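Local structure of hepatocyte growth factor-regulated tyrosine kinase substrate (Drosophila melanogaster, 1DVP) at residues 53-56 with 57-60; 103-106 with 107-110; 126-129 with 130-133. The protein is essential for endosome membrane invagination and multivesicular body formation, binds ubiquitin, and inhibits tyrosine kinase receptor signalling by promoting degradation of the active receptors. All blocks are in the same frame, centred on the assembly; numbering follows the deposited sequence.

Interaction 1: residues 53-56 with 57-60; sequences SPNP and HSSC
Asn55 caps the start of helix 56-72 by turning its amide oxygen onto the first turn. Asn55 OD1 accepts from Ser58 N at 3.0 Å in a fairly straight bond (N-H...O 160°), the donor lying tilted from the amide plane. The same oxygen also takes a weak, strongly bent bond from His57 N, OD1 to N 2.7 Å. This is the N-cap motif, and asparagine suits it: with CG anti to the backbone N (chi1 -177°), the short side chain folds back over the helix end. Exchanging it for an alanine would probably leave the N-H groups of His57 and Ser58 without this acceptor. Pro56 fits the position after the cap, where its lack of an N-H costs nothing. Regular helical bonding then begins with Ser59 N to Asn55 O (3.0 Å) and Cys60 N to Pro56 O (3.1 Å). The hydroxyls of Ser58 and Ser59 bond to Thr14 O and Met51 O, tying the helix start to preceding parts of the chain.

Around this polar core the packing is modest. Pro56 CG lies over one face of the imidazole, 4.0 Å from the centroid of the His57 ring, a CH-pi contact. Ser53 OG, which receives a weak bond from Asn55 N, rests 3.5 Å from Ser58 CB. The side-chain amide oxygen OD1 thus serves two N-H groups, one well and one weakly, that have no earlier turn of helix to bond to.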
ATOM      1  N   SER A  53     -13.260  16.809  34.870  1.00 43.12           N
ATOM      2  CA  SER A  53     -14.052  15.687  35.351  1.00 42.95           C
ATOM      3  C   SER A  53     -13.360  15.143  36.604  1.00 42.78           C
ATOM      4  O   SER A  53     -12.128  15.075  36.665  1.00 42.90           O
ATOM      5  CB  SER A  53     -14.114  14.578  34.319  1.00 42.98           C
ATOM      6  OG  SER A  53     -14.937  13.519  34.786  1.00 43.16           O
ATOM      7  N   PRO A  54     -14.144  14.776  37.624  1.00 42.42           N
ATOM      8  CA  PRO A  54     -13.577  14.240  38.865  1.00 42.17           C
ATOM      9  C   PRO A  54     -12.954  12.880  38.648  1.00 42.01           C
ATOM     10  O   PRO A  54     -12.233  12.380  39.495  1.00 41.97           O
ATOM     11  CB  PRO A  54     -14.775  14.158  39.794  1.00 42.23           C
ATOM     12  CG  PRO A  54     -15.707  15.240  39.239  1.00 42.53           C
ATOM     13  CD  PRO A  54     -15.574  15.085  37.772  1.00 42.32           C
ATOM     14  N   ASN A  55     -13.242  12.256  37.518  1.00 41.78           N
ATOM     15  CA  ASN A  55     -12.666  10.938  37.272  1.00 41.60           C
ATOM     16  C   ASN A  55     -11.297  11.133  36.635  1.00 41.14           C
ATOM     17  O   ASN A  55     -11.157  11.932  35.719  1.00 41.28           O
ATOM     18  CB  ASN A  55     -13.595  10.119  36.377  1.00 41.81           C
ATOM     19  CG  ASN A  55     -13.086   8.707  36.143  1.00 42.10           C
ATOM     20  OD1 ASN A  55     -12.161   8.477  35.362  1.00 42.08           O
ATOM     21  ND2 ASN A  55     -13.691   7.746  36.834  1.00 42.33           N
ATOM     22  N   PRO A  56     -10.272  10.408  37.116  1.00 40.64           N
ATOM     23  CA  PRO A  56      -8.910  10.530  36.575  1.00 40.04           C
ATOM     24  C   PRO A  56      -8.791  10.054  35.133  1.00 39.52           C
ATOM     25  O   PRO A  56      -8.013  10.612  34.371  1.00 39.44           O
ATOM     26  CB  PRO A  56      -8.080   9.676  37.530  1.00 40.08           C
ATOM     27  CG  PRO A  56      -9.051   8.540  37.865  1.00 40.11           C
ATOM     28  CD  PRO A  56     -10.353   9.301  38.095  1.00 40.46           C
ATOM     29  N   HIS A  57      -9.542   9.009  34.784  1.00 38.74           N
ATOM     30  CA  HIS A  57      -9.530   8.460  33.422  1.00 38.04           C
ATOM     31  C   HIS A  57     -10.249   9.395  32.432  1.00 37.50           C
ATOM     32  O   HIS A  57      -9.707   9.703  31.377  1.00 37.29           O
ATOM     33  CB  HIS A  57     -10.155   7.065  33.406  1.00 37.91           C
ATOM     34  CG  HIS A  57      -9.536   6.130  34.399  1.00 37.97           C
ATOM     35  ND1 HIS A  57     -10.164   5.768  35.573  1.00 38.04           N
ATOM     36  CD2 HIS A  57      -8.313   5.547  34.431  1.00 37.71           C
ATOM     37  CE1 HIS A  57      -9.351   5.006  36.286  1.00 37.82           C
ATOM     38  NE2 HIS A  57      -8.225   4.859  35.616  1.00 37.71           N
ATOM     39  N   SER A  58     -11.453   9.848  32.780  1.00 36.85           N
ATOM     40  CA  SER A  58     -12.178  10.787  31.933  1.00 36.27           C
ATOM     41  C   SER A  58     -11.355  12.070  31.721  1.00 36.05           C
ATOM     42  O   SER A  58     -11.277  12.637  30.606  1.00 35.98           O
ATOM     43  CB  SER A  58     -13.514  11.180  32.568  1.00 36.08           C
ATOM     44  OG  SER A  58     -14.396  10.080  32.652  1.00 35.81           O
ATOM     45  N   SER A  59     -10.758  12.550  32.806  1.00 35.62           N
ATOM     46  CA  SER A  59      -9.966  13.773  32.747  1.00 35.22           C
ATOM     47  C   SER A  59      -8.748  13.606  31.845  1.00 34.83           C
ATOM     48  O   SER A  59      -8.433  14.480  31.046  1.00 34.75           O
ATOM     49  CB  SER A  59      -9.531  14.179  34.152  1.00 35.41           C
ATOM     50  OG  SER A  59      -8.558  15.196  34.111  1.00 35.94           O
ATOM     51  N   CYS A  60      -8.069  12.476  31.950  1.00 34.41           N
ATOM     52  CA  CYS A  60      -6.904  12.284  31.128  1.00 33.93           C
ATOM     53  C   CYS A  60      -7.274  12.024  29.675  1.00 33.28           C
ATOM     54  O   CYS A  60      -6.536  12.418  28.776  1.00 32.99           O
ATOM     55  CB  CYS A  60      -6.044  11.138  31.656  1.00 34.69           C
ATOM     56  SG  CYS A  60      -4.364  11.259  31.021  1.00 36.09           S
TER

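Interaction 2: residues 103-106 with 107-110; sequences RQKM and LELV
Lys105 and Glu108, three residues apart on helix 100-116, form the charged part of this contact. Lys105 NZ lies 2.8 Å from Glu108 OE1 in a hydrogen-bonded salt bridge, meeting the oxygen on its syn side, 24° out of the carboxylate plane. The lysine chain bends at chi2 (62°) and stretches onward, which carries its ammonium along the helix to the glutamate. Glu67 on helix 56-72 forms a second salt bridge with the same NZ, so one ammonium is shared by two acids and its positive charge is likely to be favoured.

Backbone bonds make the turns regular: Leu107, Glu108, Leu109 and Val110 each donate to the carbonyl four residues earlier, as from Val110 N to Met106 O at 2.9 Å. The segment belongs to the all-helical superhelix of the VHS domain, where each helix packs against several others; here Met106 touches Leu63 of helix 56-72 and Phe90 and Leu94 of helix 84-96, both earlier in the chain.

Apolar contacts centre on Met106, Leu107, Leu109 and Val110, all buried. The flexible thioether of Met106, bent at chi2 and chi3, crosses its neighbours at about a right angle, and Met106 CE reaches Leu109 CB (3.7 Å) and Val110 CG2 (3.9 Å). Aliphatic stems flank this group: Lys105 CE lies 3.8 Å from Leu109 CD2, and Leu107 runs beside Arg103, with Leu107 CD2 4.0 Å from Arg103 CG, while the guanidinium itself turns to Glu100.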
ATOM      1  N   ARG A 103      -1.660  15.371  35.481  1.00 46.04           N
ATOM      2  CA  ARG A 103      -0.607  16.382  35.516  1.00 45.21           C
ATOM      3  C   ARG A 103       0.565  16.043  34.571  1.00 44.62           C
ATOM      4  O   ARG A 103       1.113  16.938  33.900  1.00 44.27           O
ATOM      5  CB  ARG A 103      -0.091  16.551  36.951  1.00 45.21           C
ATOM      6  CG  ARG A 103       1.276  17.202  37.016  1.00 45.24           C
ATOM      7  CD  ARG A 103       1.741  17.388  38.462  1.00 45.46           C
ATOM      8  NE  ARG A 103       0.686  17.997  39.263  1.00 45.59           N
ATOM      9  CZ  ARG A 103      -0.092  17.334  40.113  1.00 45.53           C
ATOM     10  NH1 ARG A 103       0.063  16.027  40.294  1.00 45.40           N
ATOM     11  NH2 ARG A 103      -1.044  17.984  40.766  1.00 45.48           N
ATOM     12  N   GLN A 104       0.934  14.762  34.536  1.00 43.85           N
ATOM     13  CA  GLN A 104       2.005  14.278  33.670  1.00 43.26           C
ATOM     14  C   GLN A 104       1.637  14.447  32.194  1.00 42.73           C
ATOM     15  O   GLN A 104       2.462  14.871  31.379  1.00 42.49           O
ATOM     16  CB  GLN A 104       2.307  12.801  33.939  1.00 43.46           C
ATOM     17  CG  GLN A 104       3.188  12.557  35.164  1.00 44.06           C
ATOM     18  CD  GLN A 104       4.227  13.649  35.336  1.00 44.29           C
ATOM     19  OE1 GLN A 104       3.997  14.602  36.057  1.00 44.81           O
ATOM     20  NE2 GLN A 104       5.358  13.525  34.653  1.00 44.47           N
ATOM     21  N   LYS A 105       0.393  14.133  31.861  1.00 42.06           N
ATOM     22  CA  LYS A 105      -0.045  14.236  30.478  1.00 41.56           C
ATOM     23  C   LYS A 105      -0.054  15.685  30.029  1.00 41.35           C
ATOM     24  O   LYS A 105       0.312  15.993  28.895  1.00 41.15           O
ATOM     25  CB  LYS A 105      -1.437  13.600  30.305  1.00 41.19           C
ATOM     26  CG  LYS A 105      -1.970  13.625  28.866  1.00 40.66           C
ATOM     27  CD  LYS A 105      -1.087  12.838  27.888  1.00 39.89           C
ATOM     28  CE  LYS A 105      -1.573  13.051  26.439  1.00 39.71           C
ATOM     29  NZ  LYS A 105      -0.853  12.181  25.465  1.00 38.92           N
ATOM     30  N   MET A 106      -0.453  16.584  30.920  1.00 41.52           N
ATOM     31  CA  MET A 106      -0.498  18.001  30.568  1.00 41.46           C
ATOM     32  C   MET A 106       0.912  18.564  30.376  1.00 40.89           C
ATOM     33  O   MET A 106       1.148  19.393  29.485  1.00 40.99           O
ATOM     34  CB  MET A 106      -1.235  18.795  31.642  1.00 42.46           C
ATOM     35  CG  MET A 106      -1.548  20.242  31.277  1.00 43.60           C
ATOM     36  SD  MET A 106      -2.749  20.457  29.886  1.00 45.50           S
ATOM     37  CE  MET A 106      -1.618  20.702  28.568  1.00 44.46           C
ATOM     38  N   LEU A 107       1.841  18.110  31.217  1.00 40.16           N
ATOM     39  CA  LEU A 107       3.225  18.551  31.159  1.00 39.39           C
ATOM     40  C   LEU A 107       3.817  18.118  29.829  1.00 38.85           C
ATOM     41  O   LEU A 107       4.513  18.880  29.172  1.00 38.77           O
ATOM     42  CB  LEU A 107       4.021  17.961  32.332  1.00 39.24           C
ATOM     43  CG  LEU A 107       4.520  18.969  33.399  1.00 38.95           C
ATOM     44  CD1 LEU A 107       3.787  20.311  33.306  1.00 38.75           C
ATOM     45  CD2 LEU A 107       4.366  18.338  34.791  1.00 38.97           C
ATOM     46  N   GLU A 108       3.535  16.885  29.438  1.00 38.30           N
ATOM     47  CA  GLU A 108       3.991  16.357  28.152  1.00 37.73           C
ATOM     48  C   GLU A 108       3.434  17.192  26.969  1.00 37.38           C
ATOM     49  O   GLU A 108       4.180  17.550  26.065  1.00 37.37           O
ATOM     50  CB  GLU A 108       3.537  14.890  28.027  1.00 37.77           C
ATOM     51  CG  GLU A 108       3.651  14.244  26.628  1.00 37.61           C
ATOM     52  CD  GLU A 108       2.661  13.064  26.470  1.00 37.78           C
ATOM     53  OE1 GLU A 108       1.795  13.114  25.571  1.00 37.05           O
ATOM     54  OE2 GLU A 108       2.736  12.096  27.267  1.00 37.95           O
ATOM     55  N   LEU A 109       2.142  17.515  26.999  1.00 36.89           N
ATOM     56  CA  LEU A 109       1.497  18.273  25.922  1.00 36.49           C
ATOM     57  C   LEU A 109       2.095  19.670  25.808  1.00 36.24           C
ATOM     58  O   LEU A 109       2.397  20.138  24.718  1.00 35.97           O
ATOM     59  CB  LEU A 109      -0.031  18.358  26.138  1.00 36.37           C
ATOM     60  CG  LEU A 109      -0.804  17.011  26.083  1.00 36.44           C
ATOM     61  CD1 LEU A 109      -2.284  17.258  26.267  1.00 36.29           C
ATOM     62  CD2 LEU A 109      -0.584  16.294  24.763  1.00 36.44           C
ATOM     63  N   VAL A 110       2.270  20.329  26.948  1.00 35.86           N
ATOM     64  CA  VAL A 110       2.862  21.667  26.944  1.00 35.50           C
ATOM     65  C   VAL A 110       4.202  21.664  26.212  1.00 35.15           C
ATOM     66  O   VAL A 110       4.455  22.523  25.414  1.00 34.94           O
ATOM     67  CB  VAL A 110       3.112  22.164  28.367  1.00 35.67           C
ATOM     68  CG1 VAL A 110       4.111  23.375  28.326  1.00 35.75           C
ATOM     69  CG2 VAL A 110       1.797  22.547  29.022  1.00 35.62           C
TER

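Interaction 3: residues 126-129 with 130-133; sequences IKDT and MTIL
The carbonyl group of Lys127 is approached by Thr131 from both faces of its plane, the backbone N coming from one and the hydroxyl from the other. Thr131 OG1 donates to Lys127 O at 2.8 Å, the shorter of the two bonds; the helical bond from Thr131 N to Lys127 O measures 3.2 Å. One oxygen is therefore gripped twice by a single residue. Threonine suits this place because OG1, set anti to its own carbonyl carbon (chi1 -47°), swings back toward the preceding turn and satisfies its proton within the helix although the residue is exposed. The flat carboxylate of Asp128 runs alongside the same threonine, with Asp128 OD2 3.7 Å from Thr131 OG1, and makes a long salt bridge to Lys127 NZ.

Helix 125-135 is the last of the eight helices in the VHS superhelix. Its buried face turns toward helices 84-96 and 100-116: Ile126 meets Trp113, and Met130, in an extended conformation that leads its thioether out from the helix, meets Val110 and Gln111.

On that buried side Thr129 and Leu133 lie side by side, one turn apart. Thr129 CG2 sits 3.3 Å from Leu133 CD1, tighter than normal van der Waals contact, so the exact placing of these methyls is doubtful. Thr129 can be buried because OG1 bonds to Ala125 O, leaving its methyl for the apolar neighbour, while Leu133 packs against Ser91 and Leu94 of helix 84-96 and against Phe140. The outer-facing Ile132 continues the helical bonding, donating from Ile132 N to Asp128 O at 2.9 Å.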
ATOM      1  N   ILE A 126       3.103  29.266  24.927  1.00 56.63           N
ATOM      2  CA  ILE A 126       3.307  27.884  25.312  1.00 56.61           C
ATOM      3  C   ILE A 126       4.757  27.729  25.736  1.00 56.65           C
ATOM      4  O   ILE A 126       5.024  27.209  26.815  1.00 56.61           O
ATOM      5  CB  ILE A 126       3.044  26.907  24.134  1.00 56.65           C
ATOM      6  CG1 ILE A 126       2.098  27.536  23.120  1.00 56.53           C
ATOM      7  CG2 ILE A 126       2.426  25.622  24.664  1.00 56.64           C
ATOM      8  CD1 ILE A 126       2.009  26.756  21.845  1.00 56.59           C
ATOM      9  N   LYS A 127       5.689  28.170  24.885  1.00 56.69           N
ATOM     10  CA  LYS A 127       7.125  28.065  25.191  1.00 56.81           C
ATOM     11  C   LYS A 127       7.482  28.712  26.521  1.00 56.82           C
ATOM     12  O   LYS A 127       8.338  28.221  27.249  1.00 56.81           O
ATOM     13  CB  LYS A 127       7.975  28.716  24.099  1.00 56.84           C
ATOM     14  CG  LYS A 127       9.461  28.769  24.437  1.00 56.87           C
ATOM     15  CD  LYS A 127      10.325  29.171  23.224  1.00 56.98           C
ATOM     16  CE  LYS A 127      10.131  30.621  22.780  1.00 56.92           C
ATOM     17  NZ  LYS A 127      10.773  31.583  23.712  1.00 56.97           N
ATOM     18  N   ASP A 128       6.811  29.812  26.832  1.00 56.94           N
ATOM     19  CA  ASP A 128       7.052  30.527  28.079  1.00 57.03           C
ATOM     20  C   ASP A 128       6.430  29.856  29.295  1.00 57.09           C
ATOM     21  O   ASP A 128       7.026  29.852  30.383  1.00 57.19           O
ATOM     22  CB  ASP A 128       6.549  31.951  27.933  1.00 57.09           C
ATOM     23  CG  ASP A 128       7.390  32.744  26.966  1.00 57.18           C
ATOM     24  OD1 ASP A 128       6.820  33.586  26.251  1.00 57.26           O
ATOM     25  OD2 ASP A 128       8.625  32.524  26.925  1.00 57.18           O
ATOM     26  N   THR A 129       5.235  29.295  29.111  1.00 57.08           N
ATOM     27  CA  THR A 129       4.563  28.595  30.190  1.00 57.08           C
ATOM     28  C   THR A 129       5.485  27.468  30.609  1.00 57.05           C
ATOM     29  O   THR A 129       5.546  27.105  31.770  1.00 57.09           O
ATOM     30  CB  THR A 129       3.219  27.986  29.736  1.00 57.13           C
ATOM     31  OG1 THR A 129       2.283  29.039  29.474  1.00 57.20           O
ATOM     32  CG2 THR A 129       2.651  27.057  30.817  1.00 57.04           C
ATOM     33  N   MET A 130       6.207  26.899  29.659  1.00 57.08           N
ATOM     34  CA  MET A 130       7.107  25.833  30.033  1.00 57.13           C
ATOM     35  C   MET A 130       8.279  26.436  30.792  1.00 57.33           C
ATOM     36  O   MET A 130       8.758  25.854  31.764  1.00 57.40           O
ATOM     37  CB  MET A 130       7.611  25.075  28.815  1.00 57.05           C
ATOM     38  CG  MET A 130       8.287  23.770  29.206  1.00 57.01           C
ATOM     39  SD  MET A 130       8.784  22.718  27.833  1.00 56.77           S
ATOM     40  CE  MET A 130       9.807  21.552  28.604  1.00 56.91           C
ATOM     41  N   THR A 131       8.731  27.606  30.352  1.00 57.53           N
ATOM     42  CA  THR A 131       9.840  28.296  31.001  1.00 57.73           C
ATOM     43  C   THR A 131       9.518  28.382  32.491  1.00 57.90           C
ATOM     44  O   THR A 131      10.263  27.910  33.345  1.00 57.98           O
ATOM     45  CB  THR A 131       9.995  29.733  30.449  1.00 57.68           C
ATOM     46  OG1 THR A 131       9.946  29.713  29.017  1.00 57.72           O
ATOM     47  CG2 THR A 131      11.317  30.318  30.880  1.00 57.75           C
ATOM     48  N   ILE A 132       8.371  28.977  32.772  1.00 58.06           N
ATOM     49  CA  ILE A 132       7.888  29.165  34.122  1.00 58.31           C
ATOM     50  C   ILE A 132       7.682  27.867  34.900  1.00 58.50           C
ATOM     51  O   ILE A 132       7.928  27.810  36.095  1.00 58.48           O
ATOM     52  CB  ILE A 132       6.569  29.925  34.089  1.00 58.26           C
ATOM     53  CG1 ILE A 132       6.769  31.253  33.353  1.00 58.32           C
ATOM     54  CG2 ILE A 132       6.055  30.115  35.491  1.00 58.29           C
ATOM     55  CD1 ILE A 132       5.545  32.151  33.315  1.00 58.24           C
ATOM     56  N   LEU A 133       7.206  26.829  34.219  1.00 58.77           N
ATOM     57  CA  LEU A 133       6.974  25.542  34.859  1.00 59.04           C
ATOM     58  C   LEU A 133       8.304  24.840  35.099  1.00 59.30           C
ATOM     59  O   LEU A 133       8.471  24.151  36.103  1.00 59.35           O
ATOM     60  CB  LEU A 133       6.053  24.669  33.985  1.00 58.99           C
ATOM     61  CG  LEU A 133       4.578  25.084  33.862  1.00 59.01           C
ATOM     62  CD1 LEU A 133       4.016  24.582  32.548  1.00 58.99           C
ATOM     63  CD2 LEU A 133       3.772  24.535  35.035  1.00 58.95           C
TER

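In the fold
All three contacts lie in the VHS domain, away from the two zinc sites of the FYVE finger, and follow one another along the chain on helices 56-72, 100-116 and 125-135. Interaction 2 occupies the middle: its centre is about 14 Å from that of interaction 1 and about 12 Å from that of interaction 3, whereas interactions 1 and 3 have their centres about 24 Å apart and do not touch. Cys60 SG packs on Lys105 CB at 3.8 Å, and Val110 CG1 on Met130 CB at 3.9 Å. Helix 100-116 thus bridges the other two, so the capped helix start and the last helix of the domain belong to one right-handed superhelix.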